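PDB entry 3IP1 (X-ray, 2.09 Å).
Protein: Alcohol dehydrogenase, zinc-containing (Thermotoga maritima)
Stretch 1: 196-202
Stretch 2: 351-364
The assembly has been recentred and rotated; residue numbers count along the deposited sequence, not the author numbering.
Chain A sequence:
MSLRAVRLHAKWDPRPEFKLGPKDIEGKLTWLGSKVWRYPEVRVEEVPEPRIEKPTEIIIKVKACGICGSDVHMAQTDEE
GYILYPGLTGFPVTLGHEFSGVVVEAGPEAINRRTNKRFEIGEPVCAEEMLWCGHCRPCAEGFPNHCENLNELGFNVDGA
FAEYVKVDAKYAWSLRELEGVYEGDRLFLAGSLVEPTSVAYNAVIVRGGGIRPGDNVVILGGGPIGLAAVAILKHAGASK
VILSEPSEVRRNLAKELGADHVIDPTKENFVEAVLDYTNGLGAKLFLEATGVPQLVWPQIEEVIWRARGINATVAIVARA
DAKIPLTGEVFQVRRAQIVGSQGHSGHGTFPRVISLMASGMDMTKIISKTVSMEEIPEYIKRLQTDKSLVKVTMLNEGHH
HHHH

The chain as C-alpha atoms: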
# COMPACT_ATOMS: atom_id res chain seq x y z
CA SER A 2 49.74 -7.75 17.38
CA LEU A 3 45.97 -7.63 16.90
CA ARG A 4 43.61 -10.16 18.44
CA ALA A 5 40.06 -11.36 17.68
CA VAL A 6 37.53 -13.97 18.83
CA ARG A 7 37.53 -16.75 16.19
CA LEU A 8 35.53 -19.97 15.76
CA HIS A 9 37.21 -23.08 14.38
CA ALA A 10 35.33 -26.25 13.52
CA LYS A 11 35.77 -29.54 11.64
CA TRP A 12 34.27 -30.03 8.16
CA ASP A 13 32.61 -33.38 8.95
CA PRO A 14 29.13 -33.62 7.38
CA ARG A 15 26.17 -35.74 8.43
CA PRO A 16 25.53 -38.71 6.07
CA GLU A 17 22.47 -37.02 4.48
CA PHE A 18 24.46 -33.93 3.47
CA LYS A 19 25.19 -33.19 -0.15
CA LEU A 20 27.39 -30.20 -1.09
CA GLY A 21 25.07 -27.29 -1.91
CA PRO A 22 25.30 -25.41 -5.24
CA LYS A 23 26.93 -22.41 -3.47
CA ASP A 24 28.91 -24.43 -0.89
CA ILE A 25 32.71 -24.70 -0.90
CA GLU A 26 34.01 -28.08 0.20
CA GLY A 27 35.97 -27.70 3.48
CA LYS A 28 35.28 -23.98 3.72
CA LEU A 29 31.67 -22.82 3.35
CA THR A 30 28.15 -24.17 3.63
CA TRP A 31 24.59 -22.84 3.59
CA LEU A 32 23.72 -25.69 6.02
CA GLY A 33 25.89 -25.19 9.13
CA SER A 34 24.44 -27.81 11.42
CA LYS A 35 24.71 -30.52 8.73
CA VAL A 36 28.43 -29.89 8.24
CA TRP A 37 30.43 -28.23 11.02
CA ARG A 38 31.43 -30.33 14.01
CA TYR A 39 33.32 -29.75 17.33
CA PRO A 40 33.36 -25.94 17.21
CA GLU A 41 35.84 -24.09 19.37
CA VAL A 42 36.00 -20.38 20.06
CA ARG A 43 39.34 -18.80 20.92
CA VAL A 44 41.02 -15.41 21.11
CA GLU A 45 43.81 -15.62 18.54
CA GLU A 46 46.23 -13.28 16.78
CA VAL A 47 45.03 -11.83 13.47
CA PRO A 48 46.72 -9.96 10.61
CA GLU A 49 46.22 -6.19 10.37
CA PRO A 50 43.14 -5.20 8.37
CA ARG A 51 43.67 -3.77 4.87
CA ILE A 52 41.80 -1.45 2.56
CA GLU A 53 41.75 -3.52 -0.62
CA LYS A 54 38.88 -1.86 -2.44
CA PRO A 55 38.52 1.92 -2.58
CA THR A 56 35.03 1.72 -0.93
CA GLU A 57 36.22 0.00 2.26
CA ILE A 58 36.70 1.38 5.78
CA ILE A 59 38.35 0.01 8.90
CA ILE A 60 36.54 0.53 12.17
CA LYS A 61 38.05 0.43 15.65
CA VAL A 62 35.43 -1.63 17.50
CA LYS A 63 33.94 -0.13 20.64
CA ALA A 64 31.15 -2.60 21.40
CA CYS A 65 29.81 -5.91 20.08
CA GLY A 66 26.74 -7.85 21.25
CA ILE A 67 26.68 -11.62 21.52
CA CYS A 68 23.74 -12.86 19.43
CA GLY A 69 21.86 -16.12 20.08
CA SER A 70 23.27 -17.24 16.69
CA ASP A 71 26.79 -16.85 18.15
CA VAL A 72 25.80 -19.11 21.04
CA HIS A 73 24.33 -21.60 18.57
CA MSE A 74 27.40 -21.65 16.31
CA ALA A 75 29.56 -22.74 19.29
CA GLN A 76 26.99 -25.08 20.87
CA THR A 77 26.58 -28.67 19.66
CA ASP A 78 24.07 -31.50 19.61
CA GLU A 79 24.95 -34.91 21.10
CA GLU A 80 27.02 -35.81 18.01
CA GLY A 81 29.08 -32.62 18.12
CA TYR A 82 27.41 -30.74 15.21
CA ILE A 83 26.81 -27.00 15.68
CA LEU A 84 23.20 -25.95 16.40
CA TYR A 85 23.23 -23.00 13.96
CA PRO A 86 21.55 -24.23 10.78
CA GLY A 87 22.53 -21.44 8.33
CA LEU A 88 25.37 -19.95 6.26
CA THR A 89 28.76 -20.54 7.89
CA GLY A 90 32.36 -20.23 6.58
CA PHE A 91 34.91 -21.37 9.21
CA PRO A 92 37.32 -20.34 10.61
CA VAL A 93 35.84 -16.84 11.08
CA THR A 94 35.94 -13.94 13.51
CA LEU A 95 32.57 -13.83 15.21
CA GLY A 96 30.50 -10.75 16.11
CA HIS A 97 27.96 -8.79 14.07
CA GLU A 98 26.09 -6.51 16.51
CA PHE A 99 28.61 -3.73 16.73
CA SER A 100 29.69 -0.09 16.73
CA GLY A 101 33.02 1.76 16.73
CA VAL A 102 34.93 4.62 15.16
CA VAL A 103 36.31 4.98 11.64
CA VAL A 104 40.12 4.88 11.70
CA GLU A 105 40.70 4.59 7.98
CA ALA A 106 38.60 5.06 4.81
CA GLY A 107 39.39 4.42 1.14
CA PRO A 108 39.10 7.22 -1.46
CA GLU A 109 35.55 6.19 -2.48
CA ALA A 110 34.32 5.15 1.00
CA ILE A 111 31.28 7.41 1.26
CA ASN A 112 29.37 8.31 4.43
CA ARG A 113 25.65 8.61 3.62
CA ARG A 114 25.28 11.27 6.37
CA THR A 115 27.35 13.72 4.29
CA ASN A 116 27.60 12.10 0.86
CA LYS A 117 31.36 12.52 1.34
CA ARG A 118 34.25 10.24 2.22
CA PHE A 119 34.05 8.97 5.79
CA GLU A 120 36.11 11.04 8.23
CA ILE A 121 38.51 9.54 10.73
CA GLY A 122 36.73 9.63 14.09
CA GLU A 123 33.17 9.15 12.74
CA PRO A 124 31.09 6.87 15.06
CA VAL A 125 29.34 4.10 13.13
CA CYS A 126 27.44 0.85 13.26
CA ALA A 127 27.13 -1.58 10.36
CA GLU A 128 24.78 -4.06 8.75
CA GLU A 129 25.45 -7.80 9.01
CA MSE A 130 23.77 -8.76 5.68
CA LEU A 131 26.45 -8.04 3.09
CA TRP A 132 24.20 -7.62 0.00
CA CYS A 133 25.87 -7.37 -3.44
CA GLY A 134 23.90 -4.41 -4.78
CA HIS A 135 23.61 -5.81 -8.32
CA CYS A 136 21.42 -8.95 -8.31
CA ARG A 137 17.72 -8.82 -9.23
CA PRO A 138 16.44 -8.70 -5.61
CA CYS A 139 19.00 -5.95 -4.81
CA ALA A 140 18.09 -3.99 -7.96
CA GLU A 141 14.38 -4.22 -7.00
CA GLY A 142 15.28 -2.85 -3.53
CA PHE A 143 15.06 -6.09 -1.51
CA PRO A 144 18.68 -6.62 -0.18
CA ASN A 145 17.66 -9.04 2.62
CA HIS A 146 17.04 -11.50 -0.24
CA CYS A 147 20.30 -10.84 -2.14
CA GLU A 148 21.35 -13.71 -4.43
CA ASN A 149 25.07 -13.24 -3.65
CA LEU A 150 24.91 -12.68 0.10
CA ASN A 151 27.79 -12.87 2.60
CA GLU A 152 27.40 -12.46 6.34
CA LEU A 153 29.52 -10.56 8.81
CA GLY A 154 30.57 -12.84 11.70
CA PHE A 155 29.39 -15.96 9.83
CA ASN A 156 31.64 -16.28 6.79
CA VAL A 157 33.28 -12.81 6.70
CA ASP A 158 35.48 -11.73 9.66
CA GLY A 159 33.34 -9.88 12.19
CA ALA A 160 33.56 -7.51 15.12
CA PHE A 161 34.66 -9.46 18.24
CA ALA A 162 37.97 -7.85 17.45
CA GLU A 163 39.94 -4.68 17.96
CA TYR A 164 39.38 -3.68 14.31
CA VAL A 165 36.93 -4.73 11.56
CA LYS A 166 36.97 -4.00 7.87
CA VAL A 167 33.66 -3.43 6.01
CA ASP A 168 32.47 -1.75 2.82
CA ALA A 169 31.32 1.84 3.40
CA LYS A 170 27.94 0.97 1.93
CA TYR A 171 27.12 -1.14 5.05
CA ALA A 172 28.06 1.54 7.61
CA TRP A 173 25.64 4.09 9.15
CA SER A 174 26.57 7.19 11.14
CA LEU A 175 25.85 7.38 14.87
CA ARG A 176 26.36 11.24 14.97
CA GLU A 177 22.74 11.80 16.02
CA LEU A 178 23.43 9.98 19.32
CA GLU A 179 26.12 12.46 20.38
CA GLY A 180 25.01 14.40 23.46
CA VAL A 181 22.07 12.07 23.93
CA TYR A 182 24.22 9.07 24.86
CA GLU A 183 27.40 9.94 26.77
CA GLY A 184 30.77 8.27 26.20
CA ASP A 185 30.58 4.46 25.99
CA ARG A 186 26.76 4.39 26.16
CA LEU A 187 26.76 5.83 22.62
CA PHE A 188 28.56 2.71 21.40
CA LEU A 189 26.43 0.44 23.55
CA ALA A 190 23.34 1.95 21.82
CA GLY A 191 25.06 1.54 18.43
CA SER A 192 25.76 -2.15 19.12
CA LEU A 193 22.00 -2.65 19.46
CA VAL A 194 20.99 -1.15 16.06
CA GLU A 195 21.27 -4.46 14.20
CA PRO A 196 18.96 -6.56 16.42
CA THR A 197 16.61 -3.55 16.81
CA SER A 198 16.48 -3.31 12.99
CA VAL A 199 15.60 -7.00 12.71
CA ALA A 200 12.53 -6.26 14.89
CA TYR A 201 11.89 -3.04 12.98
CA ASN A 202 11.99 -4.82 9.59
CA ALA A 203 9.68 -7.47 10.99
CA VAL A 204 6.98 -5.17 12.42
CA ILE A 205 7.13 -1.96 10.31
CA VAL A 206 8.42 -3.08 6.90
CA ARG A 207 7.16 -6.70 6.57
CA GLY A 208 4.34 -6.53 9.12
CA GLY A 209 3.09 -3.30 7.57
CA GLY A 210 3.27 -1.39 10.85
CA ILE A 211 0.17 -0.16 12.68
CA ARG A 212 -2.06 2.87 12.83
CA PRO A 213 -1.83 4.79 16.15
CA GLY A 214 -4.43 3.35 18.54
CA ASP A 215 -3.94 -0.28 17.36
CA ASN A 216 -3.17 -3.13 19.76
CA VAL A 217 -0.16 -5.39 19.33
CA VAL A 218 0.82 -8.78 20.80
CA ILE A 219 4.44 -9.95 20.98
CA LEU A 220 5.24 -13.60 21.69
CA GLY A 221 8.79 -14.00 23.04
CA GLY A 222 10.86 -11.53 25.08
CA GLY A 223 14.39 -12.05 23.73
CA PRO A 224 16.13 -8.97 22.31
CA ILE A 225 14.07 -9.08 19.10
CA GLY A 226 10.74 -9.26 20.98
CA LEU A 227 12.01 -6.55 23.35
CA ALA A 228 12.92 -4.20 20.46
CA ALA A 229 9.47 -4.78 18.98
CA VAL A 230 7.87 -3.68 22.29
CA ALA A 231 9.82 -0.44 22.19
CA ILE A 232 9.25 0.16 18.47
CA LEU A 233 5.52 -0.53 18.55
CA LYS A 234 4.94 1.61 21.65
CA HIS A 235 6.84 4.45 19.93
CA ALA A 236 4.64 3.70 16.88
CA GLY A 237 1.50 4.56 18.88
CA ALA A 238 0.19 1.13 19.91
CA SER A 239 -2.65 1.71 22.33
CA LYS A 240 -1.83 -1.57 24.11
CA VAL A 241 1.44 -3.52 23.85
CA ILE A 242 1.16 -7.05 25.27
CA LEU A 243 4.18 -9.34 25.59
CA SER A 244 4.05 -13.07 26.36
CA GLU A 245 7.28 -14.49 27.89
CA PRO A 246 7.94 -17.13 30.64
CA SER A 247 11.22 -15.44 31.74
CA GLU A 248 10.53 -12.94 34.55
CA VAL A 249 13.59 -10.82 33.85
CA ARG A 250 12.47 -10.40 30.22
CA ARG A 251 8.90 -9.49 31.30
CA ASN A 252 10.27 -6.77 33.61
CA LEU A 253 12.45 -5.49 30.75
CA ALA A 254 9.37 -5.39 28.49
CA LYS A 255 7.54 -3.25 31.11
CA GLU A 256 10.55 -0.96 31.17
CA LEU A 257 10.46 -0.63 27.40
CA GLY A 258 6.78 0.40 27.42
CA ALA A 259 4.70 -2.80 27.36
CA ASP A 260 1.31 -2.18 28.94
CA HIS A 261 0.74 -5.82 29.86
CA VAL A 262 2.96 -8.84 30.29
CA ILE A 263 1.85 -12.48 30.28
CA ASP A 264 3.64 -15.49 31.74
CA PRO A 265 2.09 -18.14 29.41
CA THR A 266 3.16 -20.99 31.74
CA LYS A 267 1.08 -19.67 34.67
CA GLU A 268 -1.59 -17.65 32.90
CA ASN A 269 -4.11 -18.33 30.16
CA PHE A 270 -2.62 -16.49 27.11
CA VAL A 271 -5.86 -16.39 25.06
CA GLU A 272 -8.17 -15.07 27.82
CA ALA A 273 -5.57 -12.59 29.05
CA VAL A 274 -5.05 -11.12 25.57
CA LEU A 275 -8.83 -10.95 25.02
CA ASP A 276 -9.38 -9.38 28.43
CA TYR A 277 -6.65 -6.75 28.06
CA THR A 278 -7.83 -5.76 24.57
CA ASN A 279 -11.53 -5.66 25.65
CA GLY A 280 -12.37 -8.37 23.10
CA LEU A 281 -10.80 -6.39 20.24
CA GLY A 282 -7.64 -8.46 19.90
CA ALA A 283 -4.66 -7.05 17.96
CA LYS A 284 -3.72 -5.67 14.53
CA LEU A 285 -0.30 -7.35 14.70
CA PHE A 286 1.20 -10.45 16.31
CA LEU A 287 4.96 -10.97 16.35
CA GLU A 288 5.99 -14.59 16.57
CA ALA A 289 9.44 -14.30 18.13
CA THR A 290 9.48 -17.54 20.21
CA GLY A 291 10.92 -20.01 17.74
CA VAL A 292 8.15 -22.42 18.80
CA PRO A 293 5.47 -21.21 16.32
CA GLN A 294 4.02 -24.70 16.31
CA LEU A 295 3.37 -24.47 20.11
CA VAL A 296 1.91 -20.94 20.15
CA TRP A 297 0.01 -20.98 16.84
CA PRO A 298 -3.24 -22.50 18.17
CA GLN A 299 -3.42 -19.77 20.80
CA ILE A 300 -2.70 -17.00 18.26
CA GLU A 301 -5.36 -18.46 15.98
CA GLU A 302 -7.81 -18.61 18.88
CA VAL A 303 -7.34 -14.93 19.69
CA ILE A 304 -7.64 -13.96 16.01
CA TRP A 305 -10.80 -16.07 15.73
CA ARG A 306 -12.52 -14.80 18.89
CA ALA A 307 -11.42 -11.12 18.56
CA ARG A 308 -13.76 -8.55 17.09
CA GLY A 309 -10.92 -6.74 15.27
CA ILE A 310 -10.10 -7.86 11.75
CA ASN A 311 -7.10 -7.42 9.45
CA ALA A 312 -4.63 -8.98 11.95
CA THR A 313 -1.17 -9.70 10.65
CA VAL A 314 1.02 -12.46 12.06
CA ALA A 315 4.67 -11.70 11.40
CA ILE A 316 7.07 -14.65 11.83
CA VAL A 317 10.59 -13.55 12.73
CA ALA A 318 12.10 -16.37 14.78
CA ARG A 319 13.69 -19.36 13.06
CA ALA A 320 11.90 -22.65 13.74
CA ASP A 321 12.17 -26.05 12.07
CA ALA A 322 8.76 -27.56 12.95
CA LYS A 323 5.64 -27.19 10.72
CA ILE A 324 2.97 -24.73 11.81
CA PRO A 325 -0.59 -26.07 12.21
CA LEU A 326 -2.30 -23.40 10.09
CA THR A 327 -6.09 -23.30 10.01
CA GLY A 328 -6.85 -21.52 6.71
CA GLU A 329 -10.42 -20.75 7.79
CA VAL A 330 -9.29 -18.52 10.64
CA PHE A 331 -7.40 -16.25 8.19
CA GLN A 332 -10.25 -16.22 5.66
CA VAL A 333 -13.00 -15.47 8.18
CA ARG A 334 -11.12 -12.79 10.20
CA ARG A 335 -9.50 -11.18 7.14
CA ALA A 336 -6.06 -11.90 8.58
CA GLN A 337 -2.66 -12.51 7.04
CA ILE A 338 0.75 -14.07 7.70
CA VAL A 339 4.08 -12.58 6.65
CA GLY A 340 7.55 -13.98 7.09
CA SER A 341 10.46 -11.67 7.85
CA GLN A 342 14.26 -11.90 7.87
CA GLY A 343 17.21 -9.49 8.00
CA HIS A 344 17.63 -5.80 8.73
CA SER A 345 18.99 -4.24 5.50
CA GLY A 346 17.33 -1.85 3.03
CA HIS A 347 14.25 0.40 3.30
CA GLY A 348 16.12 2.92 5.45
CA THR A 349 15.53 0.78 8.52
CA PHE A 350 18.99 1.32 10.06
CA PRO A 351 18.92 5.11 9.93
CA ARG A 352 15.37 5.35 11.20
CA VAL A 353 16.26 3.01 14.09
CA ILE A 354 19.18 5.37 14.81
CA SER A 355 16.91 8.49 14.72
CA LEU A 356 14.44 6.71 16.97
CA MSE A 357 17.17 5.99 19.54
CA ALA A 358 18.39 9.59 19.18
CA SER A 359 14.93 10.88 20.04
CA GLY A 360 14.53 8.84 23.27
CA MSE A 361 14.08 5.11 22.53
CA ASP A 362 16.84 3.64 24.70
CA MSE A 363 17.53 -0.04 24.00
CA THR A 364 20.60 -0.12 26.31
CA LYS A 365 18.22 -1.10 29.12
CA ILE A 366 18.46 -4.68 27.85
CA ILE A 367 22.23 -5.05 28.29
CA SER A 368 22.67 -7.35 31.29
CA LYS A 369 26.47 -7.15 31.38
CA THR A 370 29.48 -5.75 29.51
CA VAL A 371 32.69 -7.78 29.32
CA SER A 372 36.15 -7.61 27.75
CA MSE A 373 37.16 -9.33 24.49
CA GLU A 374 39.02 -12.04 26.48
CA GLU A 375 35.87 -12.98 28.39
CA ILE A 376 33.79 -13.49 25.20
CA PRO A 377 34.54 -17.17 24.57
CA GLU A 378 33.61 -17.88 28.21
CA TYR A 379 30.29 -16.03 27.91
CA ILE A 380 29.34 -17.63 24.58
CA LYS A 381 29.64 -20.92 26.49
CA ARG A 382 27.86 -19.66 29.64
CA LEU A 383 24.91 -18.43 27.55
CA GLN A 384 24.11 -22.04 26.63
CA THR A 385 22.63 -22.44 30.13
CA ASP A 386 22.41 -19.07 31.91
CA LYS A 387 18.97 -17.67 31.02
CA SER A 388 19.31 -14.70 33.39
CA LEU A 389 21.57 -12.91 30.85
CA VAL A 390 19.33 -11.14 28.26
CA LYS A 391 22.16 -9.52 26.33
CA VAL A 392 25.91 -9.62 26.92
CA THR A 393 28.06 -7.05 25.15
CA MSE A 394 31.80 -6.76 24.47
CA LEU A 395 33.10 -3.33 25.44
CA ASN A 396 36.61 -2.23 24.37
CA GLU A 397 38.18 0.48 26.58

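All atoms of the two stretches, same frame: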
# COMPACT_ATOMS: atom_id res chain seq x y z
N PRO A 196 20.14 -5.79 15.98
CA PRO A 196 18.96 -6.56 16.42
C PRO A 196 17.67 -5.71 16.48
O PRO A 196 16.57 -6.25 16.30
CB PRO A 196 19.35 -7.04 17.83
CG PRO A 196 20.48 -6.12 18.27
CD PRO A 196 21.22 -5.79 17.00
N THR A 197 17.80 -4.41 16.74
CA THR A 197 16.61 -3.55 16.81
C THR A 197 16.01 -3.43 15.41
O THR A 197 14.77 -3.38 15.26
CB THR A 197 16.92 -2.15 17.44
OG1 THR A 197 17.47 -2.33 18.76
CG2 THR A 197 15.65 -1.27 17.52
N SER A 198 16.89 -3.42 14.40
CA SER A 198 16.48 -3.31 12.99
C SER A 198 15.86 -4.59 12.46
O SER A 198 15.04 -4.54 11.55
CB SER A 198 17.69 -2.91 12.12
OG SER A 198 18.13 -1.60 12.46
N VAL A 199 16.28 -5.73 13.01
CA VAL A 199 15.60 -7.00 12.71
C VAL A 199 14.12 -6.90 13.14
O VAL A 199 13.23 -7.23 12.35
CB VAL A 199 16.29 -8.20 13.42
CG1 VAL A 199 15.41 -9.45 13.37
CG2 VAL A 199 17.69 -8.49 12.80
N ALA A 200 13.88 -6.48 14.38
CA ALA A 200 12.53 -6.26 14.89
C ALA A 200 11.80 -5.21 14.05
O ALA A 200 10.64 -5.38 13.68
CB ALA A 200 12.59 -5.79 16.35
N TYR A 201 12.49 -4.12 13.75
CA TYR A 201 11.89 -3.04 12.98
C TYR A 201 11.44 -3.53 11.60
O TYR A 201 10.32 -3.26 11.20
CB TYR A 201 12.86 -1.86 12.85
CG TYR A 201 12.26 -0.56 12.34
CD1 TYR A 201 11.93 -0.41 10.99
CD2 TYR A 201 12.08 0.53 13.20
CE1 TYR A 201 11.39 0.80 10.51
CE2 TYR A 201 11.56 1.74 12.74
CZ TYR A 201 11.21 1.87 11.38
OH TYR A 201 10.69 3.05 10.91
N ASN A 202 12.32 -4.24 10.90
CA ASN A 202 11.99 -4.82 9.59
C ASN A 202 10.78 -5.76 9.71
O ASN A 202 9.90 -5.77 8.86
CB ASN A 202 13.19 -5.59 9.04
CG ASN A 202 12.95 -6.16 7.63
OD1 ASN A 202 12.79 -5.41 6.66
ND2 ASN A 202 12.96 -7.49 7.51
N PRO A 351 18.83 3.72 9.47
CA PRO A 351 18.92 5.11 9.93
C PRO A 351 17.69 5.57 10.70
O PRO A 351 17.81 6.42 11.57
CB PRO A 351 19.10 5.91 8.63
CG PRO A 351 18.63 5.01 7.53
CD PRO A 351 18.92 3.62 8.00
N ARG A 352 16.53 4.99 10.41
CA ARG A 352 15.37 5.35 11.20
C ARG A 352 15.47 4.77 12.61
O ARG A 352 15.04 5.41 13.57
CB ARG A 352 14.06 4.87 10.55
CG ARG A 352 13.56 5.73 9.39
CD ARG A 352 12.27 5.11 8.83
NE ARG A 352 11.74 5.78 7.64
CZ ARG A 352 11.94 5.37 6.39
NH1 ARG A 352 12.69 4.29 6.13
NH2 ARG A 352 11.40 6.04 5.39
N VAL A 353 16.02 3.57 12.75
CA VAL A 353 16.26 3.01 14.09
C VAL A 353 17.21 3.92 14.88
O VAL A 353 17.01 4.16 16.06
CB VAL A 353 16.79 1.56 14.06
CG1 VAL A 353 17.36 1.16 15.46
CG2 VAL A 353 15.68 0.61 13.60
N ILE A 354 18.23 4.43 14.20
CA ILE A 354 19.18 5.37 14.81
C ILE A 354 18.49 6.68 15.26
O ILE A 354 18.69 7.13 16.40
CB ILE A 354 20.42 5.62 13.87
CG1 ILE A 354 21.24 4.33 13.76
CG2 ILE A 354 21.27 6.80 14.39
CD1 ILE A 354 22.11 4.21 12.47
N SER A 355 17.66 7.26 14.39
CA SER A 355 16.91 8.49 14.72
C SER A 355 15.97 8.26 15.88
O SER A 355 15.83 9.12 16.74
CB SER A 355 16.10 9.00 13.53
OG SER A 355 17.00 9.38 12.51
N LEU A 356 15.35 7.09 15.90
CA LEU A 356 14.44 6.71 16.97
C LEU A 356 15.20 6.68 18.32
O LEU A 356 14.77 7.29 19.30
CB LEU A 356 13.83 5.36 16.64
CG LEU A 356 12.39 4.99 16.99
CD1 LEU A 356 11.39 6.15 16.98
CD2 LEU A 356 11.96 3.90 16.05
N MSE A 357 16.33 5.98 18.35
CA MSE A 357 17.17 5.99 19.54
C MSE A 357 17.57 7.41 19.92
O MSE A 357 17.52 7.77 21.09
CB MSE A 357 18.43 5.14 19.33
CG MSE A 357 18.17 3.64 19.26
SE MSE A 357 19.87 2.74 19.08
CE MSE A 357 19.17 0.90 19.02
N ALA A 358 17.96 8.21 18.92
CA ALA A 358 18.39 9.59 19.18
C ALA A 358 17.30 10.44 19.83
O ALA A 358 17.58 11.37 20.60
CB ALA A 358 18.88 10.24 17.91
N SER A 359 16.05 10.10 19.54
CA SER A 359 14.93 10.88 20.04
C SER A 359 14.35 10.33 21.34
O SER A 359 13.31 10.81 21.78
CB SER A 359 13.85 10.97 18.97
OG SER A 359 13.24 9.71 18.83
N GLY A 360 14.99 9.34 21.96
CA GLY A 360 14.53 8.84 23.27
C GLY A 360 14.34 7.34 23.48
O GLY A 360 14.27 6.88 24.62
N MSE A 361 14.25 6.55 22.40
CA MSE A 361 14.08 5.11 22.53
C MSE A 361 15.42 4.45 22.87
O MSE A 361 16.26 4.19 21.99
CB MSE A 361 13.48 4.50 21.26
CG MSE A 361 13.05 3.03 21.41
SE MSE A 361 12.53 2.26 19.67
CE MSE A 361 14.32 1.98 18.93
N ASP A 362 15.59 4.15 24.15
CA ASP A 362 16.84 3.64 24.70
C ASP A 362 16.84 2.11 24.87
O ASP A 362 16.31 1.57 25.85
CB ASP A 362 17.13 4.32 26.05
CG ASP A 362 18.44 3.85 26.67
OD1 ASP A 362 19.23 3.17 25.99
OD2 ASP A 362 18.67 4.16 27.86
N MSE A 363 17.47 1.41 23.94
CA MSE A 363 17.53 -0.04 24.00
C MSE A 363 18.61 -0.57 24.95
O MSE A 363 18.65 -1.77 25.23
CB MSE A 363 17.72 -0.63 22.60
CG MSE A 363 16.58 -0.40 21.65
SE MSE A 363 14.95 -1.26 22.26
CE MSE A 363 15.61 -3.06 22.51
N THR A 364 19.48 0.31 25.45
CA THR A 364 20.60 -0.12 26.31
C THR A 364 20.11 -0.73 27.62
O THR A 364 20.86 -1.46 28.27
CB THR A 364 21.64 1.02 26.61
OG1 THR A 364 21.04 2.04 27.43
CG2 THR A 364 22.16 1.63 25.32

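The contact between 196-202 and 351-364 is a small, steeply crossed helix packing held by van der Waals contact alone, with no hydrogen bond passing between the stretches. It illustrates a general principle: polar side chains can line an apolar interface when their hydrogen-bonding needs are met elsewhere.

The two helices, 196-202 and 351-358, cross at 110°, and their axes approach to 9.7 Å. So steep a crossing confines close backbone approach to a short region, marked by Ser198 and Val353, whose CA atoms lie 6.4 Å apart. The stretches bury 343 Å², both sides summed.

Val353 touches three residues of the first helix, toward which its CB points. Val353 CG1 lies 3.6 Å from Thr197 CG2, and Val353 CG2 lies 3.5 Å from Ser198 OG and 3.6 Å from Tyr201 CD2. One turn further along the second helix, Leu356 CD2 sits at the edge of the Tyr201 ring, 4.0 Å from Tyr201 CE2. The phenol ends against the aliphatic part of an arginine, with Tyr201 OH 3.3 Å from Arg352 CD; this is contact with a carbon, and both the hydroxyl and the guanidinium find hydrogen bonds elsewhere in the structure.

Thr197, with four partners, extends the packing beyond the helix to three selenomethionines. Thr197 CG2 meets Met361 CE at 3.8 Å, and Thr197 OG1 lies 3.7 Å from Met357 CE and 3.6 Å from Met363 CG. These long, flexible side chains fill space around the threonine without demanding polar partners: Thr197 OG1 is hydrogen-bonded elsewhere in the structure, and Ser198 OG to a residue just outside the stretches.

Met361 and Met363 follow the turn that ends the helix. Ser359 leaves helical geometry, Ser359 OG donating a hydrogen bond to Leu356 O at 2.9 Å, and Gly360 adopts a positive phi of 130° that favours glycine. Met361 N then donates a hydrogen bond to Leu356 O at 3.2 Å, tying the departing loop to the helix.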